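Alpha-L-rhamnosidase (Streptomyces avermitilis, PDB 3W5M) hydrolyses terminal non-reducing alpha-L-rhamnose residues from substrates such as citrus flavonoids and gum arabic, and binds L-rhamnose through a calcium-dependent carbohydrate-binding module. Local coordinates at residues Glu601-Val606 / Ser955-Phe960; Ala931-Gly936 / Val967-Gln972; Gly939-Val944 / Ser962-Val967; Thr989-Ile994 / Cys1016-Val1021. All blocks are in the same frame, centred on the assembly; numbering follows the deposited sequence.

Overall arrangement
Leaving strand 600-604, the chain runs through the helices of the (alpha/alpha)6 barrel and returns 349 residues later, where contact 1 closes the loop and ties this entry strand to the C-terminal beta-sandwich. Contact 2 sets the linker between helix 923-929 and strand 934-935 against strand 965-974. Contact 3 is nested inside the loop that contact 2 closes, shares Val967 with it, and joins the two sheets through Val943 and Val967. Both cross contact 1, since strand 955-962 lies within their loops. Contact 4 follows in series, closing a return that includes strands 1003-1004 and 1008-1013 and pairing strands 989-995 and 1016-1021 in the sheet that also holds 942-945.

Contact 1: Glu601-Val606 / Ser955-Phe960; sequences EFETNV and SARATF
Ser955 meets Asn605 where strand 955-962 begins its antiparallel run beside strand 600-604, the outermost strand of one sheet of the C-terminal beta-sandwich. Ser955 O accepts Asn605 N at 3.2 Å, the donor standing above the carbonyl plane, while the CB atoms of Ser955 and Asn605 touch at 3.7 Å. The Asn605 amide itself works outside the pair, OD1 accepting from Thr954 N and ND2 donating to Glu952 O. An alanine here would keep the CB contact but would probably leave Thr954 N and Glu952 O without these partners, letting the chain entering the strand move more freely.

Ala956 comes next, its CB 4.3 Å from Thr604 CG2 on the buried face, which it shares with Phe602 and Ala958. Arg957 points to the exposed face and pairs with Glu603 through backbone bonds in both directions. Glu603 OE1 stands over one face of the guanidinium, 3.1 Å from Arg957 NH1, with the carboxylate plane turned 81° from the guanidinium. No N-H points at the oxygen, so this salt bridge is held by charge alone. Glu603 CB also packs on Arg957 NH1 at 3.4 Å; long charged side chains such as these suit an exposed sheet face. Ala958 CB packs against Ala931 of the loop after helix 923-929. Thr959 closes the ladder with Glu601: Glu601 N donates to Thr959 O at 2.9 Å, and Glu601 O accepts from Thr959 N at 3.0 Å.

Contact 2: Ala931-Gly936 / Val967-Gln972; sequences AGIAPG and VSTRWQ
Thr969 and Ala931 are joined by the one hydrogen bond between the two segments. The Thr969 hydroxyl donates to Ala931 O at 2.8 Å, with the donor tilted 18° from the carbonyl plane. Its first torsion sets OG1 between the backbone N and the carbonyl carbon (chi1 60°), which aims the hydroxyl at the carbonyl of the chain leaving helix 923-929. A valine in its place would probably still fill the volume but leave the buried Ala931 O without this donor.

The apolar contacts centre on Ile933. Its side chain slides past those of Thr969 and Val967 in opposite directions: CG1 lies 3.8 Å from Thr969 CG2, and the CG2 branch lies 4.1 Å from Val967 CG1. The tip, Ile933 CD1, rests 3.6 Å from Val967 O. A branched aliphatic residue thus spans two inward-facing positions of the strand, one half polar and one wholly apolar.

Backbone shape suits these meetings. Gly932, the first residue beyond the helix, has positive phi (72°), a conformation that favours glycine and is consistent with the turn that leaves Ala931 O and the Ile933 side chain both facing strand 965-974. Around them, Trp971 NE1 bonds Ile930 O further along the same strand, and Ile933 O is hydrogen-bonded to Tyr653 OH of helix 641-654. Thr969, Val967 and Ile933 belong to the buried interior where the helical barrel meets the C-terminal domain: the linker between helix 923-929 and strand 934-935 packs on the inner face of strand 965-974, where the chain passes from the barrel into the beta-sandwich.

Contact 3: Gly939-Val944 / Ser962-Val967; sequences GYRQVV and SLHGPV
Gly939 and His964 meet where two bends in the chain come together, one before strand 942-945 and the other the type I beta turn Ser962-Gly965 between strands 955-962 and 965-974. Gly939 and Tyr940 both have positive phi; this favours glycine and so suits Gly939, whereas Tyr940 adopts it with a side chain. Gly965, at phi 118°, adopts backbone angles at which a side chain would jam against the preceding carbonyl. Further on the strands stay apart, with CA atoms of Val943 and Val967 8.3 Å from each other, so side chains must bridge the space.

His964 buries more surface here than any other residue of the two segments. Its CG is anti to the carbonyl carbon (chi1 -62°), and the ring presents CD2 to Gly939 O at 3.6 Å, the oxygen lying in the ring plane at its edge. A contact of Arg941 CD with His964 CE1 is tentative, since the arginine is modelled in two conformers. Val943 and Val967 reach toward each other tip to tip, CG2 of Val943 4.0 Å from CG1 of Val967; the same Val943 CG2 lies in plane at the edge of the Tyr940 ring.

A water links the segments, donating to Ser962 OG at 2.7 Å and to Tyr940 O at 3.3 Å. Ser962 OG in turn donates to Gly965 O at 2.7 Å, on a lone pair in the carbonyl plane, and accepts a weak bond from His964 N. His964 also touches Ser70 and Val71 of the N-terminal region. With no direct hydrogen bond between them, the segments are held by van der Waals contact and a water bridge that is long on the Tyr940 side, which gives little directionality.

Contact 4: Thr989-Ile994 / Cys1016-Val1021; sequences TAEVWI and CAVFEV
Trp993 receives Val1018 over one face of its indole: CG2 stands 3.9 Å from the centroid of the six-membered ring, 12° off its normal, a CH-pi contact over that ring, nearest CE3, CD2 and CZ3. At the edge, in the ring plane, Cys1016 SG lies 3.8 Å from Trp993 CE3. The pyrrole N-H is also used, NE1 donating to Glu991 OE1 at 2.8 Å, which would hold the rotation of the indole; the carboxylate oxygen is met from above its plane. Glu991 extends with CG anti to the backbone N (chi1 179°), and that CG packs on Val1018 CG1 at 3.8 Å. The flat indole thus offers a face for the Val1018 methyl, while the glutamate supplies both an acceptor and methylenes.

On the other face of the sheet, the Phe1019 ring takes Ile994 CG1 at its edge, 3.8 Å from CE2. Val992 CG2 and Ala990 CB converge on Val1021 CG1, the latter at 3.8 Å. Six backbone hydrogen bonds knit the antiparallel pair; Phe1019 N to Val992 O, at 2.7 Å, is the shortest.

Strand 989-995 continues the sheet through backbone bonds to strand 942-945, and strand 1016-1021 has 1008-1013 as its next neighbour. The Phe1019 face turns inward to strands 977-984 and 1024-1030 of the opposing sheet, where Phe1028 meets the Phe1019 ring, whereas Trp993 forms a cation-pi contact with Arg946.

Contact 1: Glu601-Val606 / Ser955-Phe960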
loop_
_atom_site.group_PDB
_atom_site.type_symbol
_atom_site.label_atom_id
_atom_site.label_comp_id
_atom_site.label_asym_id
_atom_site.label_seq_id
_atom_site.Cartn_x
_atom_site.Cartn_y
_atom_site.Cartn_z
ATOM N N GLU A 601 4.497 -17.121 -13.533
ATOM C CA GLU A 601 5.258 -16.822 -14.757
ATOM C C GLU A 601 4.350 -17.105 -15.945
ATOM O O GLU A 601 3.767 -18.179 -16.020
ATOM C CB GLU A 601 6.482 -17.715 -14.862
ATOM C CG GLU A 601 7.333 -17.791 -13.612
ATOM C CD GLU A 601 8.667 -17.117 -13.797
ATOM O OE1 GLU A 601 9.046 -16.900 -14.971
ATOM O OE2 GLU A 601 9.336 -16.808 -12.778
ATOM N N PHE A 602 4.244 -16.154 -16.868
ATOM C CA PHE A 602 3.306 -16.248 -17.981
ATOM C C PHE A 602 3.992 -15.698 -19.217
ATOM O O PHE A 602 4.529 -14.584 -19.177
ATOM C CB PHE A 602 2.065 -15.429 -17.645
ATOM C CG PHE A 602 1.022 -15.373 -18.737
ATOM C CD1 PHE A 602 0.212 -16.465 -19.013
ATOM C CD2 PHE A 602 0.814 -14.196 -19.445
ATOM C CE1 PHE A 602 -0.779 -16.391 -20.003
ATOM C CE2 PHE A 602 -0.161 -14.108 -20.431
ATOM C CZ PHE A 602 -0.966 -15.209 -20.705
ATOM N N GLU A 603 3.962 -16.473 -20.313
ATOM C CA GLU A 603 4.545 -16.032 -21.580
ATOM C C GLU A 603 3.789 -16.649 -22.745
ATOM O O GLU A 603 3.511 -17.847 -22.745
ATOM C CB GLU A 603 6.023 -16.402 -21.646
ATOM C CG GLU A 603 6.738 -15.879 -22.882
ATOM C CD GLU A 603 8.176 -16.353 -22.964
ATOM O OE1 GLU A 603 8.599 -17.185 -22.119
ATOM O OE2 GLU A 603 8.885 -15.887 -23.885
ATOM N N THR A 604 3.451 -15.811 -23.720
ATOM C CA THR A 604 2.767 -16.246 -24.946
ATOM C C THR A 604 3.620 -15.842 -26.152
ATOM O O THR A 604 4.642 -15.152 -25.993
ATOM C CB THR A 604 1.373 -15.610 -25.103
ATOM O OG1 THR A 604 1.502 -14.229 -25.483
ATOM C CG2 THR A 604 0.530 -15.717 -23.826
ATOM N N ASN A 605 3.204 -16.284 -27.344
ATOM C CA ASN A 605 3.784 -15.820 -28.609
ATOM C C ASN A 605 3.450 -14.361 -28.975
ATOM O O ASN A 605 4.033 -13.830 -29.927
ATOM C CB ASN A 605 3.321 -16.730 -29.761
ATOM C CG ASN A 605 1.816 -16.675 -29.973
ATOM O OD1 ASN A 605 1.046 -17.205 -29.169
ATOM N ND2 ASN A 605 1.387 -16.029 -31.060
ATOM N N VAL A 606 2.519 -13.742 -28.239
ATOM C CA VAL A 606 1.990 -12.402 -28.507
ATOM C C VAL A 606 2.551 -11.296 -27.601
ATOM O O VAL A 606 2.138 -11.161 -26.441
ATOM C CB VAL A 606 0.467 -12.387 -28.400
ATOM C CG1 VAL A 606 -0.094 -11.037 -28.825
ATOM C CG2 VAL A 606 -0.113 -13.501 -29.252
ATOM N N SER A 955 0.606 -20.366 -28.687
ATOM C CA SER A 955 1.761 -20.796 -27.938
ATOM C C SER A 955 1.668 -20.109 -26.588
ATOM O O SER A 955 1.470 -18.906 -26.543
ATOM C CB SER A 955 3.001 -20.288 -28.674
ATOM O OG SER A 955 4.142 -21.046 -28.346
ATOM N N ALA A 956 1.766 -20.877 -25.501
ATOM C CA ALA A 956 1.802 -20.311 -24.142
ATOM C C ALA A 956 2.533 -21.221 -23.171
ATOM O O ALA A 956 2.545 -22.453 -23.322
ATOM C CB ALA A 956 0.398 -20.005 -23.623
ATOM N N ARG A 957 3.149 -20.618 -22.162
ATOM C CA ARG A 957 3.814 -21.377 -21.120
ATOM C C ARG A 957 3.627 -20.610 -19.808
ATOM O O ARG A 957 3.635 -19.386 -19.802
ATOM C CB ARG A 957 5.289 -21.596 -21.468
ATOM C CG ARG A 957 6.277 -20.760 -20.691
ATOM C CD ARG A 957 7.597 -20.601 -21.429
ATOM N NE ARG A 957 8.699 -20.267 -20.520
ATOM C CZ ARG A 957 8.703 -19.260 -19.638
ATOM N NH1 ARG A 957 7.654 -18.455 -19.496
ATOM N NH2 ARG A 957 9.770 -19.068 -18.871
ATOM N N ALA A 958 3.405 -21.340 -18.718
ATOM C CA ALA A 958 3.146 -20.717 -17.414
ATOM C C ALA A 958 3.641 -21.610 -16.287
ATOM O O ALA A 958 3.679 -22.842 -16.422
ATOM C CB ALA A 958 1.661 -20.455 -17.239
ATOM N N THR A 959 4.022 -20.998 -15.168
ATOM C CA THR A 959 4.241 -21.751 -13.934
ATOM C C THR A 959 3.608 -20.972 -12.778
ATOM O O THR A 959 3.899 -19.777 -12.593
ATOM C CB THR A 959 5.739 -21.959 -13.647
ATOM O OG1 THR A 959 6.351 -22.674 -14.732
ATOM C CG2 THR A 959 5.939 -22.754 -12.337
ATOM N N PHE A 960 2.730 -21.637 -12.034
ATOM C CA PHE A 960 2.095 -21.070 -10.860
ATOM C C PHE A 960 2.704 -21.723 -9.623
ATOM O O PHE A 960 2.703 -22.943 -9.512
ATOM C CB PHE A 960 0.592 -21.310 -10.919
ATOM C CG PHE A 960 -0.140 -20.926 -9.675
ATOM C CD1 PHE A 960 -0.029 -19.639 -9.130
ATOM C CD2 PHE A 960 -0.966 -21.852 -9.043
ATOM C CE1 PHE A 960 -0.725 -19.299 -7.990
ATOM C CE2 PHE A 960 -1.647 -21.521 -7.887
ATOM C CZ PHE A 960 -1.521 -20.248 -7.353
#

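Contact 2: Ala931-Gly936 / Val967-Gln972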
loop_
_atom_site.group_PDB
_atom_site.type_symbol
_atom_site.label_atom_id
_atom_site.label_comp_id
_atom_site.label_asym_id
_atom_site.label_seq_id
_atom_site.Cartn_x
_atom_site.Cartn_y
_atom_site.Cartn_z
ATOM N N ALA A 931 -3.197 -19.690 -20.117
ATOM C CA ALA A 931 -2.281 -20.601 -19.437
ATOM C C ALA A 931 -3.010 -21.912 -19.049
ATOM O O ALA A 931 -2.408 -22.968 -18.996
ATOM C CB ALA A 931 -1.660 -19.918 -18.223
ATOM N N GLY A 932 -4.312 -21.834 -18.809
ATOM C CA GLY A 932 -5.079 -23.036 -18.490
ATOM C C GLY A 932 -4.781 -23.581 -17.101
ATOM O O GLY A 932 -4.598 -24.791 -16.928
ATOM N N ILE A 933 -4.733 -22.684 -16.111
ATOM C CA ILE A 933 -4.438 -23.060 -14.719
ATOM C C ILE A 933 -5.497 -22.434 -13.842
ATOM O O ILE A 933 -5.546 -21.213 -13.705
ATOM C CB ILE A 933 -3.035 -22.577 -14.262
ATOM C CG1 ILE A 933 -1.941 -23.272 -15.078
ATOM C CG2 ILE A 933 -2.849 -22.821 -12.754
ATOM C CD1 ILE A 933 -0.518 -22.848 -14.734
ATOM N N ALA A 934 -6.377 -23.255 -13.269
ATOM C CA ALA A 934 -7.480 -22.742 -12.446
ATOM C C ALA A 934 -7.793 -23.771 -11.368
ATOM O O ALA A 934 -7.521 -24.929 -11.564
ATOM C CB ALA A 934 -8.716 -22.477 -13.298
ATOM N N PRO A 935 -8.318 -23.344 -10.214
ATOM C CA PRO A 935 -8.529 -24.372 -9.176
ATOM C C PRO A 935 -9.857 -25.123 -9.350
ATOM O O PRO A 935 -10.910 -24.505 -9.307
ATOM C CB PRO A 935 -8.526 -23.564 -7.882
ATOM C CG PRO A 935 -8.950 -22.184 -8.274
ATOM C CD PRO A 935 -8.546 -21.971 -9.708
ATOM N N GLY A 936 -9.791 -26.440 -9.548
ATOM C CA GLY A 936 -10.991 -27.299 -9.542
ATOM C C GLY A 936 -11.528 -27.543 -8.140
ATOM O O GLY A 936 -12.743 -27.640 -7.925
ATOM N N VAL A 967 2.776 -25.670 -10.384
ATOM C CA VAL A 967 1.818 -26.154 -11.355
ATOM C C VAL A 967 2.216 -25.491 -12.671
ATOM O O VAL A 967 2.126 -24.274 -12.798
ATOM C CB VAL A 967 0.383 -25.803 -10.959
ATOM C CG1 VAL A 967 -0.596 -26.225 -12.054
ATOM C CG2 VAL A 967 0.044 -26.513 -9.652
ATOM N N SER A 968 2.694 -26.284 -13.634
ATOM C CA SER A 968 3.171 -25.729 -14.903
ATOM C C SER A 968 2.396 -26.228 -16.110
ATOM O O SER A 968 1.880 -27.347 -16.102
ATOM C CB SER A 968 4.651 -26.022 -15.095
ATOM O OG SER A 968 5.360 -25.542 -13.964
ATOM N N THR A 969 2.307 -25.371 -17.127
ATOM C CA THR A 969 1.712 -25.720 -18.419
ATOM C C THR A 969 2.574 -25.173 -19.554
ATOM O O THR A 969 3.269 -24.173 -19.394
ATOM C CB THR A 969 0.276 -25.181 -18.621
ATOM O OG1 THR A 969 0.271 -23.745 -18.535
ATOM C CG2 THR A 969 -0.699 -25.769 -17.616
ATOM N N ARG A 970 2.548 -25.869 -20.692
ATOM C CA ARG A 970 3.191 -25.405 -21.904
ATOM C C ARG A 970 2.448 -26.050 -23.056
ATOM O O ARG A 970 2.400 -27.280 -23.144
ATOM C CB ARG A 970 4.651 -25.810 -21.943
ATOM C CG ARG A 970 5.352 -25.295 -23.189
ATOM C CD ARG A 970 6.853 -25.435 -23.064
ATOM N NE ARG A 970 7.490 -25.516 -24.374
ATOM C CZ ARG A 970 8.661 -26.111 -24.608
ATOM N NH1 ARG A 970 9.339 -26.690 -23.619
ATOM N NH2 ARG A 970 9.153 -26.137 -25.839
ATOM N N TRP A 971 1.858 -25.233 -23.914
ATOM C CA TRP A 971 1.156 -25.760 -25.076
ATOM C C TRP A 971 1.512 -25.012 -26.353
ATOM O O TRP A 971 1.906 -23.838 -26.318
ATOM C CB TRP A 971 -0.360 -25.803 -24.860
ATOM C CG TRP A 971 -1.051 -24.488 -24.632
ATOM C CD1 TRP A 971 -1.365 -23.929 -23.423
ATOM C CD2 TRP A 971 -1.564 -23.595 -25.629
ATOM N NE1 TRP A 971 -2.025 -22.735 -23.605
ATOM C CE2 TRP A 971 -2.166 -22.510 -24.950
ATOM C CE3 TRP A 971 -1.572 -23.602 -27.036
ATOM C CZ2 TRP A 971 -2.760 -21.432 -25.627
ATOM C CZ3 TRP A 971 -2.172 -22.526 -27.708
ATOM C CH2 TRP A 971 -2.748 -21.460 -26.998
ATOM N N GLN A 972 1.372 -25.715 -27.480
ATOM C CA GLN A 972 1.721 -25.180 -28.793
ATOM C C GLN A 972 0.776 -25.758 -29.835
ATOM O O GLN A 972 0.539 -26.972 -29.846
ATOM C CB GLN A 972 3.155 -25.548 -29.133
ATOM C CG GLN A 972 3.665 -24.992 -30.452
ATOM C CD GLN A 972 5.164 -25.199 -30.621
ATOM O OE1 GLN A 972 5.806 -25.894 -29.826
ATOM N NE2 GLN A 972 5.730 -24.597 -31.658
#

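Contact 3: Gly939-Val944 / Ser962-Val967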
loop_
_atom_site.group_PDB
_atom_site.type_symbol
_atom_site.label_atom_id
_atom_site.label_comp_id
_atom_site.label_asym_id
_atom_site.label_seq_id
_atom_site.Cartn_x
_atom_site.Cartn_y
_atom_site.Cartn_z
ATOM N N GLY A 939 -7.707 -24.179 -3.305
ATOM C CA GLY A 939 -6.272 -24.294 -3.072
ATOM C C GLY A 939 -5.546 -25.160 -4.078
ATOM O O GLY A 939 -4.399 -25.538 -3.843
ATOM N N TYR A 940 -6.191 -25.473 -5.210
ATOM C CA TYR A 940 -5.581 -26.282 -6.276
ATOM C C TYR A 940 -5.296 -27.736 -5.861
ATOM O O TYR A 940 -4.417 -28.391 -6.446
ATOM C CB TYR A 940 -4.310 -25.634 -6.849
ATOM C CG TYR A 940 -4.570 -24.333 -7.542
ATOM C CD1 TYR A 940 -4.713 -23.144 -6.820
ATOM C CD2 TYR A 940 -4.691 -24.291 -8.938
ATOM C CE1 TYR A 940 -4.986 -21.938 -7.464
ATOM C CE2 TYR A 940 -4.952 -23.099 -9.593
ATOM C CZ TYR A 940 -5.102 -21.930 -8.862
ATOM O OH TYR A 940 -5.367 -20.748 -9.539
ATOM N N ARG A 941 -6.028 -28.231 -4.865
ATOM C CA ARG A 941 -6.011 -29.661 -4.541
ATOM C C ARG A 941 -6.347 -30.476 -5.791
ATOM O O ARG A 941 -5.847 -31.591 -5.978
ATOM C CB ARG A 941 -7.004 -29.983 -3.420
ATOM C CG ARG A 941 -6.734 -31.326 -2.762
ATOM C CD ARG A 941 -5.250 -31.458 -2.440
ATOM N NE ARG A 941 -4.902 -32.774 -1.913
ATOM C CZ ARG A 941 -5.082 -33.147 -0.649
ATOM N NH1 ARG A 941 -5.611 -32.313 0.239
ATOM N NH2 ARG A 941 -4.734 -34.363 -0.272
ATOM N N GLN A 942 -7.222 -29.916 -6.619
ATOM C CA GLN A 942 -7.437 -30.373 -7.980
ATOM C C GLN A 942 -7.212 -29.133 -8.829
ATOM O O GLN A 942 -7.719 -28.057 -8.492
ATOM C CB GLN A 942 -8.876 -30.866 -8.214
ATOM C CG GLN A 942 -9.046 -31.479 -9.593
ATOM C CD GLN A 942 -10.491 -31.533 -10.078
ATOM O OE1 GLN A 942 -11.259 -30.565 -9.948
ATOM N NE2 GLN A 942 -10.862 -32.663 -10.662
ATOM N N VAL A 943 -6.437 -29.274 -9.903
ATOM C CA VAL A 943 -6.242 -28.184 -10.861
ATOM C C VAL A 943 -7.006 -28.500 -12.161
ATOM O O VAL A 943 -6.887 -29.617 -12.695
ATOM C CB VAL A 943 -4.731 -27.881 -11.108
ATOM C CG1 VAL A 943 -3.988 -29.093 -11.639
ATOM C CG2 VAL A 943 -4.541 -26.689 -12.033
ATOM N N VAL A 944 -7.807 -27.548 -12.644
ATOM C CA VAL A 944 -8.410 -27.690 -13.973
ATOM C C VAL A 944 -7.461 -27.071 -14.996
ATOM O O VAL A 944 -7.132 -25.873 -14.914
ATOM C CB VAL A 944 -9.793 -27.027 -14.071
ATOM C CG1 VAL A 944 -10.354 -27.182 -15.479
ATOM C CG2 VAL A 944 -10.760 -27.588 -13.040
ATOM N N SER A 962 2.019 -22.792 -6.547
ATOM C CA SER A 962 0.935 -23.075 -5.608
ATOM C C SER A 962 1.506 -23.490 -4.251
ATOM O O SER A 962 2.697 -23.811 -4.142
ATOM C CB SER A 962 -0.007 -24.165 -6.157
ATOM O OG SER A 962 0.495 -25.449 -5.860
ATOM N N LEU A 963 0.647 -23.547 -3.222
ATOM C CA LEU A 963 1.102 -24.054 -1.898
ATOM C C LEU A 963 1.602 -25.517 -1.917
ATOM O O LEU A 963 2.497 -25.875 -1.131
ATOM C CB LEU A 963 0.048 -23.862 -0.786
ATOM C CG LEU A 963 -0.523 -22.444 -0.604
ATOM C CD1 LEU A 963 -1.323 -22.357 0.695
ATOM C CD2 LEU A 963 0.599 -21.409 -0.592
ATOM N N HIS A 964 1.066 -26.333 -2.834
ATOM C CA HIS A 964 1.507 -27.718 -2.985
ATOM C C HIS A 964 2.787 -27.835 -3.833
ATOM O O HIS A 964 3.344 -28.912 -3.945
ATOM C CB HIS A 964 0.402 -28.558 -3.601
ATOM C CG HIS A 964 -0.834 -28.630 -2.753
ATOM N ND1 HIS A 964 -0.983 -29.544 -1.734
ATOM C CD2 HIS A 964 -1.985 -27.919 -2.787
ATOM C CE1 HIS A 964 -2.171 -29.388 -1.171
ATOM N NE2 HIS A 964 -2.795 -28.398 -1.782
ATOM N N GLY A 965 3.234 -26.719 -4.408
ATOM C CA GLY A 965 4.420 -26.692 -5.288
ATOM C C GLY A 965 4.040 -26.240 -6.699
ATOM O O GLY A 965 2.879 -25.836 -6.957
ATOM N N PRO A 966 4.995 -26.317 -7.640
ATOM C CA PRO A 966 4.730 -25.718 -8.960
ATOM C C PRO A 966 3.668 -26.454 -9.797
ATOM O O PRO A 966 3.643 -27.689 -9.863
ATOM C CB PRO A 966 6.110 -25.712 -9.640
ATOM C CG PRO A 966 6.885 -26.786 -8.953
ATOM C CD PRO A 966 6.336 -26.928 -7.553
ATOM N N VAL A 967 2.776 -25.670 -10.384
ATOM C CA VAL A 967 1.818 -26.154 -11.355
ATOM C C VAL A 967 2.216 -25.491 -12.671
ATOM O O VAL A 967 2.126 -24.274 -12.798
ATOM C CB VAL A 967 0.383 -25.803 -10.959
ATOM C CG1 VAL A 967 -0.596 -26.225 -12.054
ATOM C CG2 VAL A 967 0.044 -26.513 -9.652
HETATM O O HOH W 1 -1.280 -27.513 -6.229
#

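Contact 4: Thr989-Ile994 / Cys1016-Val1021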
loop_
_atom_site.group_PDB
_atom_site.type_symbol
_atom_site.label_atom_id
_atom_site.label_comp_id
_atom_site.label_asym_id
_atom_site.label_seq_id
_atom_site.Cartn_x
_atom_site.Cartn_y
_atom_site.Cartn_z
ATOM N N THR A 989 -4.360 -33.562 -7.927
ATOM C CA THR A 989 -4.735 -34.191 -9.193
ATOM C C THR A 989 -5.110 -33.106 -10.197
ATOM O O THR A 989 -5.180 -31.920 -9.847
ATOM C CB THR A 989 -5.954 -35.104 -9.025
ATOM O OG1 THR A 989 -7.047 -34.309 -8.549
ATOM C CG2 THR A 989 -5.666 -36.265 -8.067
ATOM N N ALA A 990 -5.356 -33.503 -11.442
ATOM C CA ALA A 990 -5.759 -32.554 -12.471
ATOM C C ALA A 990 -6.863 -33.119 -13.349
ATOM O O ALA A 990 -6.979 -34.336 -13.508
ATOM C CB ALA A 990 -4.573 -32.176 -13.322
ATOM N N GLU A 991 -7.666 -32.213 -13.891
ATOM C CA GLU A 991 -8.577 -32.521 -14.977
ATOM C C GLU A 991 -8.087 -31.758 -16.196
ATOM O O GLU A 991 -7.999 -30.542 -16.167
ATOM C CB GLU A 991 -9.968 -32.083 -14.604
ATOM C CG GLU A 991 -11.004 -32.323 -15.678
ATOM C CD GLU A 991 -12.342 -31.749 -15.271
ATOM O OE1 GLU A 991 -12.530 -30.514 -15.425
ATOM O OE2 GLU A 991 -13.189 -32.531 -14.785
ATOM N N VAL A 992 -7.750 -32.481 -17.258
ATOM C CA VAL A 992 -7.112 -31.894 -18.421
ATOM C C VAL A 992 -8.087 -31.957 -19.591
ATOM O O VAL A 992 -8.717 -32.990 -19.817
ATOM C CB VAL A 992 -5.801 -32.619 -18.752
ATOM C CG1 VAL A 992 -5.100 -31.980 -19.946
ATOM C CG2 VAL A 992 -4.874 -32.601 -17.540
ATOM N N TRP A 993 -8.234 -30.833 -20.290
ATOM C CA TRP A 993 -9.092 -30.731 -21.475
ATOM C C TRP A 993 -8.223 -30.460 -22.685
ATOM O O TRP A 993 -7.508 -29.452 -22.717
ATOM C CB TRP A 993 -10.069 -29.584 -21.328
ATOM C CG TRP A 993 -10.972 -29.694 -20.181
ATOM C CD1 TRP A 993 -10.625 -29.754 -18.857
ATOM C CD2 TRP A 993 -12.406 -29.730 -20.225
ATOM N NE1 TRP A 993 -11.756 -29.830 -18.073
ATOM C CE2 TRP A 993 -12.863 -29.820 -18.883
ATOM C CE3 TRP A 993 -13.348 -29.703 -21.264
ATOM C CZ2 TRP A 993 -14.221 -29.880 -18.554
ATOM C CZ3 TRP A 993 -14.699 -29.767 -20.936
ATOM C CH2 TRP A 993 -15.123 -29.853 -19.586
ATOM N N ILE A 994 -8.273 -31.350 -23.676
ATOM C CA ILE A 994 -7.447 -31.202 -24.871
ATOM C C ILE A 994 -8.347 -31.062 -26.092
ATOM O O ILE A 994 -9.001 -32.037 -26.459
ATOM C CB ILE A 994 -6.535 -32.430 -25.095
ATOM C CG1 ILE A 994 -5.792 -32.813 -23.817
ATOM C CG2 ILE A 994 -5.563 -32.184 -26.248
ATOM C CD1 ILE A 994 -4.638 -31.891 -23.485
ATOM N N CYS A 1016 -13.336 -31.256 -26.864
ATOM C CA CYS A 1016 -12.117 -31.784 -26.258
ATOM C C CYS A 1016 -12.276 -33.133 -25.557
ATOM O O CYS A 1016 -13.351 -33.481 -25.056
ATOM C CB CYS A 1016 -11.426 -30.769 -25.320
ATOM S SG CYS A 1016 -12.288 -29.242 -24.897
ATOM N N ALA A 1017 -11.186 -33.888 -25.558
ATOM C CA ALA A 1017 -11.028 -35.039 -24.688
ATOM C C ALA A 1017 -10.764 -34.516 -23.273
ATOM O O ALA A 1017 -9.956 -33.598 -23.087
ATOM C CB ALA A 1017 -9.866 -35.897 -25.164
ATOM N N VAL A 1018 -11.469 -35.079 -22.293
ATOM C CA VAL A 1018 -11.287 -34.731 -20.892
ATOM C C VAL A 1018 -10.567 -35.885 -20.217
ATOM O O VAL A 1018 -11.046 -37.025 -20.247
ATOM C CB VAL A 1018 -12.644 -34.527 -20.183
ATOM C CG1 VAL A 1018 -12.448 -34.153 -18.718
ATOM C CG2 VAL A 1018 -13.490 -33.494 -20.917
ATOM N N PHE A 1019 -9.427 -35.590 -19.595
ATOM C CA PHE A 1019 -8.646 -36.596 -18.897
ATOM C C PHE A 1019 -8.636 -36.337 -17.394
ATOM O O PHE A 1019 -8.752 -35.186 -16.948
ATOM C CB PHE A 1019 -7.218 -36.608 -19.431
ATOM C CG PHE A 1019 -7.112 -37.013 -20.866
ATOM C CD1 PHE A 1019 -7.111 -38.357 -21.225
ATOM C CD2 PHE A 1019 -7.010 -36.054 -21.869
ATOM C CE1 PHE A 1019 -7.012 -38.739 -22.556
ATOM C CE2 PHE A 1019 -6.902 -36.430 -23.208
ATOM C CZ PHE A 1019 -6.900 -37.775 -23.553
ATOM N N GLU A 1020 -8.526 -37.404 -16.609
ATOM C CA GLU A 1020 -8.248 -37.268 -15.179
ATOM C C GLU A 1020 -6.876 -37.823 -14.973
ATOM O O GLU A 1020 -6.573 -38.895 -15.472
ATOM C CB GLU A 1020 -9.256 -38.046 -14.339
ATOM C CG GLU A 1020 -10.663 -37.494 -14.478
ATOM C CD GLU A 1020 -11.635 -38.042 -13.448
ATOM O OE1 GLU A 1020 -11.577 -39.262 -13.155
ATOM O OE2 GLU A 1020 -12.458 -37.242 -12.941
ATOM N N VAL A 1021 -6.036 -37.096 -14.256
ATOM C CA VAL A 1021 -4.644 -37.491 -14.098
ATOM C C VAL A 1021 -4.171 -37.165 -12.665
ATOM O O VAL A 1021 -4.679 -36.245 -12.032
ATOM C CB VAL A 1021 -3.776 -36.852 -15.221
ATOM C CG1 VAL A 1021 -3.522 -35.378 -14.979
ATOM C CG2 VAL A 1021 -2.458 -37.599 -15.437
#